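Local coordinates for protein D,D-dipeptidase/D,D-carboxypeptidase (Enterococcus faecalis, PDB 4MUQ) that acts as a zinc-dependent D,D-peptidase of vancomycin resistance, probably cleaving D-Ala-D-Ala dipeptide and removing C-terminal D-Ala from peptidoglycan precursors, at residues A[111-116]-A[166-171]. Sequence-based numbering, arbitrary orientation.
Sequences GLAIDL and PWHFRY. With ZN (zinc ion), chain B; LY0 ((2R)-3-[(R)-[(1R)-1-aminoethyl](hydroxy)phosphoryl]-2-methylpropanoic acid), chain C; 2D8 ((2R)-3-[(R)-[(1S)-1-aminoethyl](hydroxy)phosphoryl]-2-methylpropanoic acid), chain D.
The zinc site of this Hedgehog/DD-peptidase fold sits on the two central antiparallel strands of its catalytic sheet, where Asp115 and His168 form a non-hydrogen-bonded pair, both side chains on the zinc face. Ile114 and Phe169 form the neighbouring hydrogen-bonded pair, with Ile114 N to Phe169 O at 2.9 Å and the return bond, Phe169 N to Ile114 O, straighter still. Asp115 binds zinc through both carboxylate oxygens, OD1 closer at 2.0 Å and OD2 at 2.4 Å. With CG anti to the backbone N (chi1 178°) and the ring turned by chi2, His168 points ND1 at zinc, 2.1 Å away; His108 completes the protein ligands. On the ring's far side NE2 is hydrogen-bonded to Glu107, which together with the ND1–zinc bond holds the ring's rotation, while Ala113 CB, small enough to fit beside the imidazole, lies 3.7 Å from NE2. Trp167 runs alongside Asp115, its indole almost perpendicular to the carboxylate (88°), and NE1 donates to phosphinate O32 of either inhibitor epimer at 2.9 Å. On the opposite face Phe169 and Ile114 point into the core, and Leu116 CD1 packs 4.1 Å from Phe169 CD2. Zinc and the indole N-H thus share O32, which would help neutralise its negative charge, consistent with stabilising a tetrahedral intermediate that the phosphinate mimics.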
loop_
_atom_site.group_PDB
_atom_site.type_symbol
_atom_site.label_atom_id
_atom_site.label_comp_id
_atom_site.label_asym_id
_atom_site.label_seq_id
_atom_site.Cartn_x
_atom_site.Cartn_y
_atom_site.Cartn_z
ATOM N N GLY A 111 -2.100 0.049 8.314
ATOM C CA GLY A 111 -1.171 -1.051 8.547
ATOM C C GLY A 111 -0.441 -1.534 7.304
ATOM O O GLY A 111 0.289 -2.525 7.376
ATOM N N LEU A 112 -0.637 -0.847 6.176
ATOM C CA LEU A 112 -0.025 -1.222 4.896
ATOM C C LEU A 112 1.169 -0.361 4.523
ATOM O O LEU A 112 1.823 -0.626 3.521
ATOM C CB LEU A 112 -1.069 -1.126 3.779
ATOM C CG LEU A 112 -2.327 -1.990 3.941
ATOM C CD1 LEU A 112 -3.324 -1.667 2.834
ATOM C CD2 LEU A 112 -2.013 -3.491 3.944
ATOM N N ALA A 113 1.455 0.674 5.314
ATOM C CA ALA A 113 2.523 1.608 4.959
ATOM C C ALA A 113 3.621 1.613 5.988
ATOM O O ALA A 113 3.378 1.495 7.180
ATOM C CB ALA A 113 1.964 3.013 4.784
ATOM N N ILE A 114 4.840 1.779 5.502
ATOM C CA ILE A 114 5.990 1.842 6.380
ATOM C C ILE A 114 6.958 2.914 5.900
ATOM O O ILE A 114 7.198 3.068 4.704
ATOM C CB ILE A 114 6.665 0.457 6.510
ATOM C CG1 ILE A 114 7.745 0.500 7.591
ATOM C CG2 ILE A 114 7.210 -0.037 5.173
ATOM C CD1 ILE A 114 7.845 -0.762 8.414
ATOM N N ASP A 115 7.503 3.658 6.865
ATOM C CA ASP A 115 8.601 4.581 6.614
ATOM C C ASP A 115 9.882 3.879 7.024
ATOM O O ASP A 115 9.978 3.358 8.140
ATOM C CB ASP A 115 8.405 5.884 7.407
ATOM C CG ASP A 115 7.177 6.669 6.955
ATOM O OD1 ASP A 115 6.757 6.491 5.824
ATOM O OD2 ASP A 115 6.569 7.459 7.706
ATOM N N LEU A 116 10.865 3.874 6.126
ATOM C CA LEU A 116 12.144 3.226 6.366
ATOM C C LEU A 116 13.280 4.249 6.378
ATOM O O LEU A 116 13.197 5.297 5.724
ATOM C CB LEU A 116 12.425 2.199 5.268
ATOM C CG LEU A 116 11.375 1.098 5.130
ATOM C CD1 LEU A 116 11.680 0.253 3.910
ATOM C CD2 LEU A 116 11.344 0.228 6.379
ATOM N N PRO A 166 11.276 9.947 -0.282
ATOM C CA PRO A 166 12.100 8.765 -0.560
ATOM C C PRO A 166 11.804 7.559 0.340
ATOM O O PRO A 166 12.087 6.424 -0.061
ATOM C CB PRO A 166 13.517 9.280 -0.314
ATOM C CG PRO A 166 13.445 10.747 -0.724
ATOM C CD PRO A 166 12.077 11.185 -0.225
ATOM N N TRP A 167 11.224 7.802 1.516
ATOM C CA TRP A 167 11.218 6.818 2.608
ATOM C C TRP A 167 9.929 6.033 2.814
ATOM O O TRP A 167 9.934 5.087 3.596
ATOM C CB TRP A 167 11.518 7.525 3.932
ATOM C CG TRP A 167 10.511 8.613 4.218
ATOM C CD1 TRP A 167 9.261 8.464 4.759
ATOM C CD2 TRP A 167 10.663 10.014 3.943
ATOM N NE1 TRP A 167 8.632 9.684 4.835
ATOM C CE2 TRP A 167 9.471 10.652 4.347
ATOM C CE3 TRP A 167 11.690 10.787 3.389
ATOM C CZ2 TRP A 167 9.277 12.029 4.210
ATOM C CZ3 TRP A 167 11.499 12.162 3.261
ATOM C CH2 TRP A 167 10.291 12.762 3.656
ATOM N N HIS A 168 8.834 6.443 2.174
ATOM C CA HIS A 168 7.505 5.904 2.470
ATOM C C HIS A 168 7.075 4.852 1.454
ATOM O O HIS A 168 6.947 5.136 0.253
ATOM C CB HIS A 168 6.491 7.058 2.560
ATOM C CG HIS A 168 5.080 6.624 2.817
ATOM N ND1 HIS A 168 4.396 6.947 3.974
ATOM C CD2 HIS A 168 4.207 5.945 2.038
ATOM C CE1 HIS A 168 3.167 6.462 3.899
ATOM N NE2 HIS A 168 3.028 5.859 2.731
ATOM N N PHE A 169 6.841 3.636 1.944
ATOM C CA PHE A 169 6.485 2.518 1.066
ATOM C C PHE A 169 5.123 1.971 1.428
ATOM O O PHE A 169 4.765 1.879 2.597
ATOM C CB PHE A 169 7.565 1.426 1.133
ATOM C CG PHE A 169 8.839 1.841 0.481
ATOM C CD1 PHE A 169 9.089 1.501 -0.840
ATOM C CD2 PHE A 169 9.746 2.646 1.149
ATOM C CE1 PHE A 169 10.253 1.911 -1.483
ATOM C CE2 PHE A 169 10.906 3.072 0.515
ATOM C CZ PHE A 169 11.157 2.699 -0.809
ATOM N N ARG A 170 4.363 1.618 0.400
ATOM C CA ARG A 170 2.998 1.131 0.568
ATOM C C ARG A 170 2.872 -0.282 0.019
ATOM O O ARG A 170 3.305 -0.551 -1.112
ATOM C CB ARG A 170 2.034 2.076 -0.168
ATOM C CG ARG A 170 0.635 1.512 -0.449
ATOM C CD ARG A 170 -0.179 1.233 0.800
ATOM N NE ARG A 170 -1.378 0.488 0.412
ATOM C CZ ARG A 170 -2.532 1.046 0.064
ATOM N NH1 ARG A 170 -2.689 2.361 0.102
ATOM N NH2 ARG A 170 -3.547 0.270 -0.317
ATOM N N TYR A 171 2.320 -1.188 0.821
ATOM C CA TYR A 171 2.021 -2.529 0.338
ATOM C C TYR A 171 0.693 -2.528 -0.404
ATOM O O TYR A 171 -0.340 -2.146 0.167
ATOM C CB TYR A 171 1.949 -3.503 1.502
ATOM C CG TYR A 171 1.714 -4.929 1.078
ATOM C CD1 TYR A 171 2.765 -5.710 0.641
ATOM C CD2 TYR A 171 0.443 -5.485 1.119
ATOM C CE1 TYR A 171 2.560 -7.021 0.255
ATOM C CE2 TYR A 171 0.226 -6.804 0.746
ATOM C CZ TYR A 171 1.294 -7.560 0.312
ATOM O OH TYR A 171 1.105 -8.872 -0.076
HETATM ZN ZN ZN B . 5.056 7.470 5.872
HETATM P P LY0 C . 4.801 10.293 6.263
HETATM C C1 LY0 C . 4.783 11.934 8.316
HETATM N N1 LY0 C . 6.380 12.400 6.672
HETATM C C2 LY0 C . 5.803 11.324 7.376
HETATM C C4 LY0 C . 3.579 11.310 5.386
HETATM C C5 LY0 C . 2.382 10.552 4.900
HETATM C C6 LY0 C . 1.397 10.351 6.040
HETATM C C7 LY0 C . 1.768 11.319 3.743
HETATM O O31 LY0 C . 4.029 9.257 7.112
HETATM O O32 LY0 C . 5.740 9.474 5.319
HETATM O O61 LY0 C . 0.730 9.328 6.019
HETATM O O62 LY0 C . 1.285 11.214 6.894
HETATM C C4 2D8 D . 3.576 11.306 5.377
HETATM C C5 2D8 D . 2.379 10.549 4.897
HETATM C C6 2D8 D . 1.396 10.350 6.041
HETATM C C7 2D8 D . 1.765 11.319 3.742
HETATM N N1 2D8 D . 6.861 10.688 7.865
HETATM P P 2D8 D . 4.799 10.295 6.256
HETATM C C1 2D8 D . 4.817 11.940 8.311
HETATM C C2 2D8 D . 5.798 11.406 7.286
HETATM O O31 2D8 D . 4.032 9.271 7.124
HETATM O O32 2D8 D . 5.743 9.473 5.319
HETATM O O61 2D8 D . 0.730 9.328 6.020
HETATM O O62 2D8 D . 1.285 11.214 6.894
#